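PDB 6NOB: beta-fructofuranosidase from Bifidobacterium adolescentis, which probably hydrolyses terminal non-reducing beta-D-fructofuranoside residues, as in sucrose. Local coordinates for residues N215-H224 with T235-E244. Numbering follows the deposited sequence.
Sequences NAIRLYLTRH and TEYQTTCLCE. With EDO (1,2-ethanediol), chain C.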
loop_
_atom_site.group_PDB
_atom_site.type_symbol
_atom_site.label_atom_id
_atom_site.label_comp_id
_atom_site.label_asym_id
_atom_site.label_seq_id
_atom_site.Cartn_x
_atom_site.Cartn_y
_atom_site.Cartn_z
ATOM N N ASN A 215 -24.852 2.975 4.807
ATOM C CA ASN A 215 -25.319 1.732 5.398
ATOM C C ASN A 215 -24.405 0.551 5.119
ATOM O O ASN A 215 -24.514 -0.467 5.811
ATOM C CB ASN A 215 -26.729 1.398 4.891
ATOM C CG ASN A 215 -27.780 2.326 5.457
ATOM O OD1 ASN A 215 -28.356 3.144 4.738
ATOM N ND2 ASN A 215 -28.032 2.211 6.757
ATOM N N ALA A 216 -23.516 0.663 4.134
ATOM C CA ALA A 216 -22.603 -0.413 3.787
ATOM C C ALA A 216 -21.455 0.159 2.967
ATOM O O ALA A 216 -21.558 1.248 2.395
ATOM C CB ALA A 216 -23.311 -1.527 3.007
ATOM N N ILE A 217 -20.357 -0.589 2.932
ATOM C CA ILE A 217 -19.239 -0.317 2.033
ATOM C C ILE A 217 -19.374 -1.246 0.838
ATOM O O ILE A 217 -19.426 -2.472 1.001
ATOM C CB ILE A 217 -17.881 -0.532 2.722
ATOM C CG1 ILE A 217 -17.777 0.251 4.027
ATOM C CG2 ILE A 217 -16.744 -0.155 1.783
ATOM C CD1 ILE A 217 -16.561 -0.142 4.851
ATOM N N ARG A 218 -19.426 -0.679 -0.362
ATOM C CA ARG A 218 -19.340 -1.470 -1.579
ATOM C C ARG A 218 -17.901 -1.458 -2.076
ATOM O O ARG A 218 -17.312 -0.389 -2.271
ATOM C CB ARG A 218 -20.279 -0.953 -2.671
ATOM C CG ARG A 218 -20.209 -1.795 -3.941
ATOM C CD ARG A 218 -21.417 -1.610 -4.847
ATOM N NE ARG A 218 -22.652 -2.132 -4.265
ATOM C CZ ARG A 218 -22.953 -3.425 -4.170
ATOM N NH1 ARG A 218 -22.097 -4.345 -4.602
ATOM N NH2 ARG A 218 -24.106 -3.799 -3.633
ATOM N N LEU A 219 -17.342 -2.644 -2.275
ATOM C CA LEU A 219 -15.981 -2.795 -2.757
ATOM C C LEU A 219 -15.998 -3.282 -4.194
ATOM O O LEU A 219 -16.847 -4.092 -4.574
ATOM C CB LEU A 219 -15.197 -3.766 -1.875
ATOM C CG LEU A 219 -15.223 -3.220 -0.450
ATOM C CD1 LEU A 219 -15.785 -4.243 0.522
ATOM C CD2 LEU A 219 -13.848 -2.736 -0.031
ATOM N N TYR A 220 -15.075 -2.753 -4.993
ATOM C CA TYR A 220 -14.815 -3.227 -6.346
ATOM C C TYR A 220 -13.362 -3.672 -6.393
ATOM O O TYR A 220 -12.464 -2.871 -6.117
ATOM C CB TYR A 220 -15.077 -2.131 -7.383
ATOM C CG TYR A 220 -16.520 -1.689 -7.476
ATOM C CD1 TYR A 220 -17.390 -2.294 -8.376
ATOM C CD2 TYR A 220 -17.010 -0.659 -6.679
ATOM C CE1 TYR A 220 -18.708 -1.895 -8.474
ATOM C CE2 TYR A 220 -18.332 -0.253 -6.769
ATOM C CZ TYR A 220 -19.175 -0.875 -7.671
ATOM O OH TYR A 220 -20.490 -0.481 -7.775
ATOM N N LEU A 221 -13.128 -4.938 -6.730
ATOM C CA LEU A 221 -11.787 -5.501 -6.663
ATOM C C LEU A 221 -11.520 -6.374 -7.881
ATOM O O LEU A 221 -12.426 -6.721 -8.643
ATOM C CB LEU A 221 -11.581 -6.316 -5.380
ATOM C CG LEU A 221 -12.400 -7.603 -5.263
ATOM C CD1 LEU A 221 -11.550 -8.728 -4.693
ATOM C CD2 LEU A 221 -13.634 -7.375 -4.404
ATOM N N THR A 222 -10.251 -6.732 -8.047
ATOM C CA THR A 222 -9.809 -7.622 -9.111
ATOM C C THR A 222 -9.676 -9.040 -8.576
ATOM O O THR A 222 -9.095 -9.252 -7.506
ATOM C CB THR A 222 -8.467 -7.165 -9.689
ATOM O OG1 THR A 222 -8.637 -5.910 -10.352
ATOM C CG2 THR A 222 -7.928 -8.195 -10.680
ATOM N N ARG A 223 -10.223 -9.999 -9.314
ATOM C CA ARG A 223 -9.931 -11.409 -9.108
ATOM C C ARG A 223 -8.909 -11.838 -10.150
ATOM O O ARG A 223 -9.059 -11.524 -11.336
ATOM C CB ARG A 223 -11.194 -12.266 -9.215
ATOM C CG ARG A 223 -12.069 -12.245 -7.973
ATOM C CD ARG A 223 -11.475 -13.106 -6.871
ATOM N NE ARG A 223 -12.185 -12.936 -5.608
ATOM C CZ ARG A 223 -11.792 -13.466 -4.454
ATOM N NH1 ARG A 223 -10.691 -14.202 -4.406
ATOM N NH2 ARG A 223 -12.498 -13.257 -3.351
ATOM N N HIS A 224 -7.869 -12.535 -9.705
ATOM C CA HIS A 224 -6.765 -12.947 -10.560
ATOM C C HIS A 224 -6.706 -14.466 -10.608
ATOM O O HIS A 224 -6.759 -15.128 -9.565
ATOM C CB HIS A 224 -5.441 -12.376 -10.047
ATOM C CG HIS A 224 -4.259 -12.693 -10.911
ATOM N ND1 HIS A 224 -3.713 -11.782 -11.790
ATOM C CD2 HIS A 224 -3.503 -13.813 -11.015
ATOM C CE1 HIS A 224 -2.679 -12.329 -12.404
ATOM N NE2 HIS A 224 -2.531 -13.561 -11.953
ATOM N N THR A 235 -5.984 -14.337 -16.225
ATOM C CA THR A 235 -7.411 -14.046 -16.315
ATOM C C THR A 235 -7.764 -13.093 -15.178
ATOM O O THR A 235 -7.902 -13.518 -14.027
ATOM C CB THR A 235 -8.229 -15.334 -16.240
ATOM O OG1 THR A 235 -7.741 -16.268 -17.212
ATOM C CG2 THR A 235 -9.702 -15.061 -16.502
ATOM N N GLU A 236 -7.910 -11.808 -15.493
ATOM C CA GLU A 236 -8.244 -10.793 -14.502
ATOM C C GLU A 236 -9.590 -10.169 -14.842
ATOM O O GLU A 236 -9.856 -9.849 -16.005
ATOM C CB GLU A 236 -7.151 -9.722 -14.425
ATOM C CG GLU A 236 -5.896 -10.213 -13.715
ATOM C CD GLU A 236 -4.849 -9.132 -13.522
ATOM O OE1 GLU A 236 -4.869 -8.132 -14.273
ATOM O OE2 GLU A 236 -4.002 -9.287 -12.616
ATOM N N TYR A 237 -10.431 -10.003 -13.823
ATOM C CA TYR A 237 -11.762 -9.433 -13.976
ATOM C C TYR A 237 -12.135 -8.727 -12.679
ATOM O O TYR A 237 -11.518 -8.948 -11.634
ATOM C CB TYR A 237 -12.795 -10.509 -14.341
ATOM C CG TYR A 237 -12.755 -11.730 -13.450
ATOM C CD1 TYR A 237 -11.855 -12.765 -13.694
ATOM C CD2 TYR A 237 -13.620 -11.854 -12.369
ATOM C CE1 TYR A 237 -11.817 -13.882 -12.881
ATOM C CE2 TYR A 237 -13.590 -12.971 -11.552
ATOM C CZ TYR A 237 -12.686 -13.982 -11.813
ATOM O OH TYR A 237 -12.647 -15.098 -11.004
ATOM N N GLN A 238 -13.150 -7.867 -12.755
ATOM C CA GLN A 238 -13.549 -7.016 -11.639
ATOM C C GLN A 238 -14.861 -7.501 -11.035
ATOM O O GLN A 238 -15.826 -7.765 -11.762
ATOM C CB GLN A 238 -13.688 -5.558 -12.084
ATOM C CG GLN A 238 -12.716 -5.141 -13.174
ATOM C CD GLN A 238 -11.268 -5.379 -12.789
ATOM O OE1 GLN A 238 -10.909 -5.356 -11.609
ATOM N NE2 GLN A 238 -10.427 -5.611 -13.788
ATOM N N THR A 239 -14.897 -7.598 -9.707
ATOM C CA THR A 239 -16.067 -8.064 -8.974
ATOM C C THR A 239 -16.462 -7.030 -7.925
ATOM O O THR A 239 -15.740 -6.065 -7.662
ATOM C CB THR A 239 -15.807 -9.422 -8.302
ATOM O OG1 THR A 239 -14.887 -9.253 -7.216
ATOM C CG2 THR A 239 -15.221 -10.413 -9.299
ATOM N N THR A 240 -17.628 -7.240 -7.317
ATOM C CA THR A 240 -18.124 -6.362 -6.270
ATOM C C THR A 240 -18.645 -7.190 -5.104
ATOM O O THR A 240 -19.021 -8.354 -5.263
ATOM C CB THR A 240 -19.236 -5.420 -6.778
ATOM O OG1 THR A 240 -19.410 -4.343 -5.850
ATOM C CG2 THR A 240 -20.558 -6.161 -6.923
ATOM N N CYS A 241 -18.651 -6.572 -3.925
ATOM C CA CYS A 241 -19.213 -7.179 -2.726
ATOM C C CYS A 241 -19.448 -6.079 -1.703
ATOM O O CYS A 241 -18.956 -4.956 -1.847
ATOM C CB CYS A 241 -18.308 -8.292 -2.171
ATOM S SG CYS A 241 -16.647 -7.798 -1.686
ATOM N N LEU A 242 -20.227 -6.406 -0.677
ATOM C CA LEU A 242 -20.616 -5.443 0.341
ATOM C C LEU A 242 -20.009 -5.807 1.684
ATOM O O LEU A 242 -19.911 -6.988 2.033
ATOM C CB LEU A 242 -22.135 -5.371 0.494
ATOM C CG LEU A 242 -22.920 -4.646 -0.590
ATOM C CD1 LEU A 242 -24.403 -4.732 -0.276
ATOM C CD2 LEU A 242 -22.470 -3.201 -0.681
ATOM N N CYS A 243 -19.600 -4.783 2.425
ATOM C CA CYS A 243 -19.408 -4.861 3.870
ATOM C C CYS A 243 -20.552 -4.096 4.523
ATOM O O CYS A 243 -20.583 -2.864 4.489
ATOM C CB CYS A 243 -18.062 -4.293 4.292
ATOM S SG CYS A 243 -17.727 -4.634 6.020
ATOM N N GLU A 244 -21.488 -4.828 5.124
ATOM C CA GLU A 244 -22.682 -4.207 5.680
ATOM C C GLU A 244 -22.529 -3.810 7.141
ATOM O O GLU A 244 -23.177 -2.854 7.582
ATOM C CB GLU A 244 -23.879 -5.148 5.527
ATOM C CG GLU A 244 -24.193 -5.491 4.080
ATOM C CD GLU A 244 -25.280 -6.536 3.950
ATOM O OE1 GLU A 244 -25.185 -7.384 3.035
ATOM O OE2 GLU A 244 -26.232 -6.509 4.758
HETATM C C1 EDO C . -11.597 -12.197 -18.986
HETATM O O1 EDO C . -10.637 -11.540 -19.823
HETATM C C2 EDO C . -11.946 -11.337 -17.776
HETATM O O2 EDO C . -11.822 -9.941 -18.086
#
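Ile217 and Cys243 open a run of four hydrogen-bonded antiparallel pairs, continued by Leu219 with Cys241, Leu221 with Thr239 and Arg223 with Tyr237, that zips strands 216-227 and 235-243 into a beta hairpin. The hairpin forms the middle of a four-stranded antiparallel sheet, one blade of the five-bladed beta-propeller characteristic of family 32; strand 190-202 flanks it beside 216-227 and strand 253-256 beside 235-243. Among the backbone bonds, Leu219 N to Cys241 O measures 2.9 Å.

Polar side chains join the strands on the face bearing Arg218, Tyr220, Thr222 and His224. The Thr240 hydroxyl, placed anti to its own backbone N (chi1 -163°), donates to Leu219 O from above the carbonyl plane; that oxygen also accepts from Cys241 N. Thr240 OG1 in turn receives Arg218 NH1 at 3.0 Å, within the guanidinium plane, and lies over one face of the Tyr220 ring, toward its rim. Leu242 CD2 lies over one face of the same guanidinium, offset toward its rim; the NH2 of that group forms a salt bridge with Asp206. Farther along, Thr222 OG1 gives its proton to an in-plane lone pair of Gln238 OE1 (2.7 Å), and both side chains reach strand 268-273 at Pro270.

On the face bearing Ile217, Leu219, Leu221 and Arg223, apolar and CH-pi contacts cross the strands. Leu221 CD2 meets Cys241 SG at 4.1 Å, while Arg223 CB sits over the Tyr237 ring, 3.8 Å from its centroid. Bent at chi2 (-76°), the arginine then leads away to a salt bridge with Glu252, which also binds Thr239 OG1.

Near the turn, Arg268 and Phe267 N hold the Glu236 carboxylate, whose OE2 accepts His224 ND1 on its anti side at 2.6 Å, in the imidazole plane.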